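PDB 3KVP: uncharacterized protein ymzC from Bacillus subtilis, which is of unknown function but carries a signal sequence in its precursor and belongs to the YmzC-like family, placed among the beta-propeller-related proteins. Local coordinates for residues K41-N46 against V52-E57. Residues are numbered along the deposited sequence; the frame is centred on the assembly and turned at random.
Sequences KIYEYN and VKLKKE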
ATOM      1  N   LYS D  41      -7.401  12.564   0.524  1.00 60.77           N
ATOM      2  CA  LYS D  41      -7.194  13.191   1.824  1.00 58.57           C
ATOM      3  C   LYS D  41      -5.774  12.906   2.271  1.00 60.53           C
ATOM      4  O   LYS D  41      -5.352  11.751   2.265  1.00 65.33           O
ATOM      5  CB  LYS D  41      -8.126  12.577   2.851  1.00 62.49           C
ATOM      6  CG  LYS D  41      -9.598  12.697   2.570  1.00 74.20           C
ATOM      7  CD  LYS D  41     -10.374  11.808   3.531  1.00 84.31           C
ATOM      8  CE  LYS D  41     -11.748  11.479   2.990  1.00 99.23           C
ATOM      9  NZ  LYS D  41     -12.274  10.217   3.582  1.00107.55           N
ATOM     10  N   ILE D  42      -5.026  13.938   2.656  1.00 58.93           N
ATOM     11  CA  ILE D  42      -3.673  13.716   3.177  1.00 54.19           C
ATOM     12  C   ILE D  42      -3.598  13.946   4.685  1.00 57.85           C
ATOM     13  O   ILE D  42      -4.152  14.918   5.221  1.00 57.52           O
ATOM     14  CB  ILE D  42      -2.590  14.521   2.438  1.00 52.13           C
ATOM     15  CG1 ILE D  42      -2.272  13.868   1.092  1.00 53.45           C
ATOM     16  CG2 ILE D  42      -1.307  14.519   3.227  1.00 47.81           C
ATOM     17  CD1 ILE D  42      -3.207  14.223   0.050  1.00 60.49           C
ATOM     18  N   TYR D  43      -2.930  13.015   5.359  1.00 55.88           N
ATOM     19  CA  TYR D  43      -2.861  13.001   6.805  1.00 53.31           C
ATOM     20  C   TYR D  43      -1.426  13.008   7.265  1.00 55.10           C
ATOM     21  O   TYR D  43      -0.510  12.708   6.485  1.00 52.29           O
ATOM     22  CB  TYR D  43      -3.489  11.728   7.339  1.00 51.61           C
ATOM     23  CG  TYR D  43      -4.951  11.580   7.064  1.00 59.02           C
ATOM     24  CD1 TYR D  43      -5.397  10.975   5.892  1.00 58.50           C
ATOM     25  CD2 TYR D  43      -5.903  12.024   7.983  1.00 65.62           C
ATOM     26  CE1 TYR D  43      -6.743  10.815   5.640  1.00 60.83           C
ATOM     27  CE2 TYR D  43      -7.270  11.871   7.733  1.00 68.86           C
ATOM     28  CZ  TYR D  43      -7.675  11.263   6.557  1.00 66.39           C
ATOM     29  OH  TYR D  43      -9.008  11.096   6.283  1.00 76.32           O
ATOM     30  N   GLU D  44      -1.242  13.331   8.546  1.00 51.90           N
ATOM     31  CA  GLU D  44       0.046  13.201   9.212  1.00 52.74           C
ATOM     32  C   GLU D  44      -0.126  12.476  10.527  1.00 52.08           C
ATOM     33  O   GLU D  44      -1.024  12.794  11.298  1.00 55.90           O
ATOM     34  CB  GLU D  44       0.683  14.561   9.485  1.00 62.29           C
ATOM     35  CG  GLU D  44       2.118  14.434  10.014  1.00 71.38           C
ATOM     36  CD  GLU D  44       2.804  15.778  10.279  1.00 78.53           C
ATOM     37  OE1 GLU D  44       2.122  16.829  10.225  1.00 80.67           O
ATOM     38  OE2 GLU D  44       4.028  15.775  10.550  1.00 75.82           O
ATOM     39  N   TYR D  45       0.722  11.491  10.785  1.00 48.01           N
ATOM     40  CA  TYR D  45       0.769  10.912  12.118  1.00 47.92           C
ATOM     41  C   TYR D  45       1.961  11.464  12.903  1.00 53.72           C
ATOM     42  O   TYR D  45       3.113  11.331  12.480  1.00 56.08           O
ATOM     43  CB  TYR D  45       0.835   9.394  12.061  1.00 46.02           C
ATOM     44  CG  TYR D  45       1.033   8.776  13.430  1.00 53.04           C
ATOM     45  CD1 TYR D  45       0.085   8.931  14.426  1.00 57.32           C
ATOM     46  CD2 TYR D  45       2.179   8.058  13.727  1.00 56.98           C
ATOM     47  CE1 TYR D  45       0.261   8.373  15.687  1.00 57.98           C
ATOM     48  CE2 TYR D  45       2.368   7.493  14.974  1.00 57.11           C
ATOM     49  CZ  TYR D  45       1.406   7.650  15.948  1.00 60.54           C
ATOM     50  OH  TYR D  45       1.604   7.090  17.185  1.00 63.57           O
ATOM     51  N   ASN D  46       1.698  12.100  14.040  1.00 58.90           N
ATOM     52  CA  ASN D  46       2.799  12.578  14.863  1.00 60.48           C
ATOM     53  C   ASN D  46       3.092  11.610  15.994  1.00 60.22           C
ATOM     54  O   ASN D  46       2.401  11.597  17.017  1.00 62.84           O
ATOM     55  CB  ASN D  46       2.507  13.964  15.412  1.00 69.50           C
ATOM     56  CG  ASN D  46       3.680  14.544  16.179  1.00 72.60           C
ATOM     57  OD1 ASN D  46       4.594  13.831  16.601  1.00 75.62           O
ATOM     58  ND2 ASN D  46       3.655  15.851  16.364  1.00 74.62           N
ATOM     59  N   VAL D  52      -2.927  11.976  14.898  1.00 66.19           N
ATOM     60  CA  VAL D  52      -2.961  12.239  13.477  1.00 56.29           C
ATOM     61  C   VAL D  52      -3.794  13.458  13.165  1.00 57.74           C
ATOM     62  O   VAL D  52      -4.774  13.728  13.836  1.00 59.36           O
ATOM     63  CB  VAL D  52      -3.458  11.029  12.672  1.00 55.48           C
ATOM     64  CG1 VAL D  52      -4.012   9.997  13.592  1.00 48.00           C
ATOM     65  CG2 VAL D  52      -4.468  11.460  11.590  1.00 52.89           C
ATOM     66  N   LYS D  53      -3.371  14.197  12.143  1.00 63.43           N
ATOM     67  CA  LYS D  53      -4.088  15.372  11.673  1.00 67.59           C
ATOM     68  C   LYS D  53      -4.401  15.258  10.197  1.00 65.19           C
ATOM     69  O   LYS D  53      -3.555  14.869   9.388  1.00 64.33           O
ATOM     70  CB  LYS D  53      -3.271  16.646  11.902  1.00 70.84           C
ATOM     71  CG  LYS D  53      -3.071  16.997  13.358  1.00 83.04           C
ATOM     72  CD  LYS D  53      -2.364  18.338  13.521  1.00 89.92           C
ATOM     73  CE  LYS D  53      -2.378  18.789  14.986  1.00 94.43           C
ATOM     74  NZ  LYS D  53      -1.776  20.144  15.175  1.00 94.03           N
ATOM     75  N   LEU D  54      -5.625  15.605   9.839  1.00 63.94           N
ATOM     76  CA  LEU D  54      -5.958  15.750   8.442  1.00 59.76           C
ATOM     77  C   LEU D  54      -5.272  17.032   7.990  1.00 60.02           C
ATOM     78  O   LEU D  54      -5.562  18.096   8.519  1.00 55.20           O
ATOM     79  CB  LEU D  54      -7.472  15.849   8.260  1.00 61.94           C
ATOM     80  CG  LEU D  54      -7.977  15.978   6.822  1.00 65.50           C
ATOM     81  CD1 LEU D  54      -7.264  14.986   5.926  1.00 61.62           C
ATOM     82  CD2 LEU D  54      -9.497  15.796   6.746  1.00 67.17           C
ATOM     83  N   LYS D  55      -4.366  16.934   7.018  1.00 59.32           N
ATOM     84  CA  LYS D  55      -3.624  18.100   6.554  1.00 61.96           C
ATOM     85  C   LYS D  55      -4.215  18.757   5.308  1.00 64.87           C
ATOM     86  O   LYS D  55      -4.132  19.974   5.161  1.00 68.42           O
ATOM     87  CB  LYS D  55      -2.141  17.758   6.319  1.00 64.22           C
ATOM     88  CG  LYS D  55      -1.323  17.657   7.613  1.00 74.62           C
ATOM     89  CD  LYS D  55       0.172  17.468   7.343  1.00 83.00           C
ATOM     90  CE  LYS D  55       0.824  18.735   6.798  1.00 89.48           C
ATOM     91  NZ  LYS D  55       0.466  19.906   7.662  1.00 95.07           N
ATOM     92  N   LYS D  56      -4.795  17.969   4.405  1.00 65.53           N
ATOM     93  CA  LYS D  56      -5.309  18.536   3.156  1.00 61.51           C
ATOM     94  C   LYS D  56      -6.362  17.648   2.488  1.00 63.59           C
ATOM     95  O   LYS D  56      -6.299  16.423   2.576  1.00 61.93           O
ATOM     96  CB  LYS D  56      -4.159  18.841   2.191  1.00 58.35           C
ATOM     97  CG  LYS D  56      -4.518  19.831   1.081  1.00 62.97           C
ATOM     98  CD  LYS D  56      -4.224  21.268   1.490  1.00 71.77           C
ATOM     99  CE  LYS D  56      -5.132  22.252   0.762  1.00 79.09           C
ATOM    100  NZ  LYS D  56      -6.551  22.175   1.242  1.00 84.99           N
ATOM    101  N   GLU D  57      -7.343  18.280   1.843  1.00 70.00           N
ATOM    102  CA  GLU D  57      -8.434  17.566   1.182  1.00 76.18           C
ATOM    103  C   GLU D  57      -8.759  18.153  -0.196  1.00 80.13           C
ATOM    104  O   GLU D  57      -8.965  19.367  -0.348  1.00 79.03           O
ATOM    105  CB  GLU D  57      -9.701  17.526   2.051  1.00 87.19           C
ATOM    106  CG  GLU D  57     -10.047  16.121   2.581  1.00 99.12           C
ATOM    107  CD  GLU D  57     -11.446  16.007   3.229  1.00108.17           C
ATOM    108  OE1 GLU D  57     -11.863  16.917   3.994  1.00106.82           O
ATOM    109  OE2 GLU D  57     -12.120  14.976   2.977  1.00110.54           O
TER
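V52 faces Y45 as a non-hydrogen-bonded antiparallel pair, and its CG2 reaches diagonally to the Y43 ring, 3.9 Å from Y43 CD2. K53 pairs with E44 through two backbone hydrogen bonds, K53 N to E44 O and E44 N to K53 O, both 2.9 Å. L54 then meets Y43: L54 CD1 lies over one ring face, 3.8 Å from the Y43 ring centroid and 18° off the normal, a CH-pi contact. Y43 CG stands anti to the carbonyl carbon, beside the backbone N (chi1 -64°), and one ring face lies against that methyl. Were Y43 replaced by an alanine, L54 CD1 would probably lose the ring face it rests on and D60 of the second subunit its hydroxyl partner. A classic bulge sets K55 and K56 opposite the single residue I42. I42 O accepts from both, K55 N at 2.7 Å in the carbonyl plane and K56 N at 3.2 Å, tilted 22° from it. K55 folds its chain over E44: K55 CD lies 3.5 Å from E44 OE1, K55 NZ 4.3 Å from E44 OE1, too long for a salt bridge. K56 O in turn receives I42 N, nearly straight. E57 OE2 lies 3.4 Å from K41 CG, the two chains side by side and pointing the same way. Within this hairpin of strands 39-46 and 51-59, backbone bonds thus set the register, while K41 NZ makes a salt bridge and Y43 OH a hydrogen bond to D60 of the second subunit, consistent with a part in subunit association.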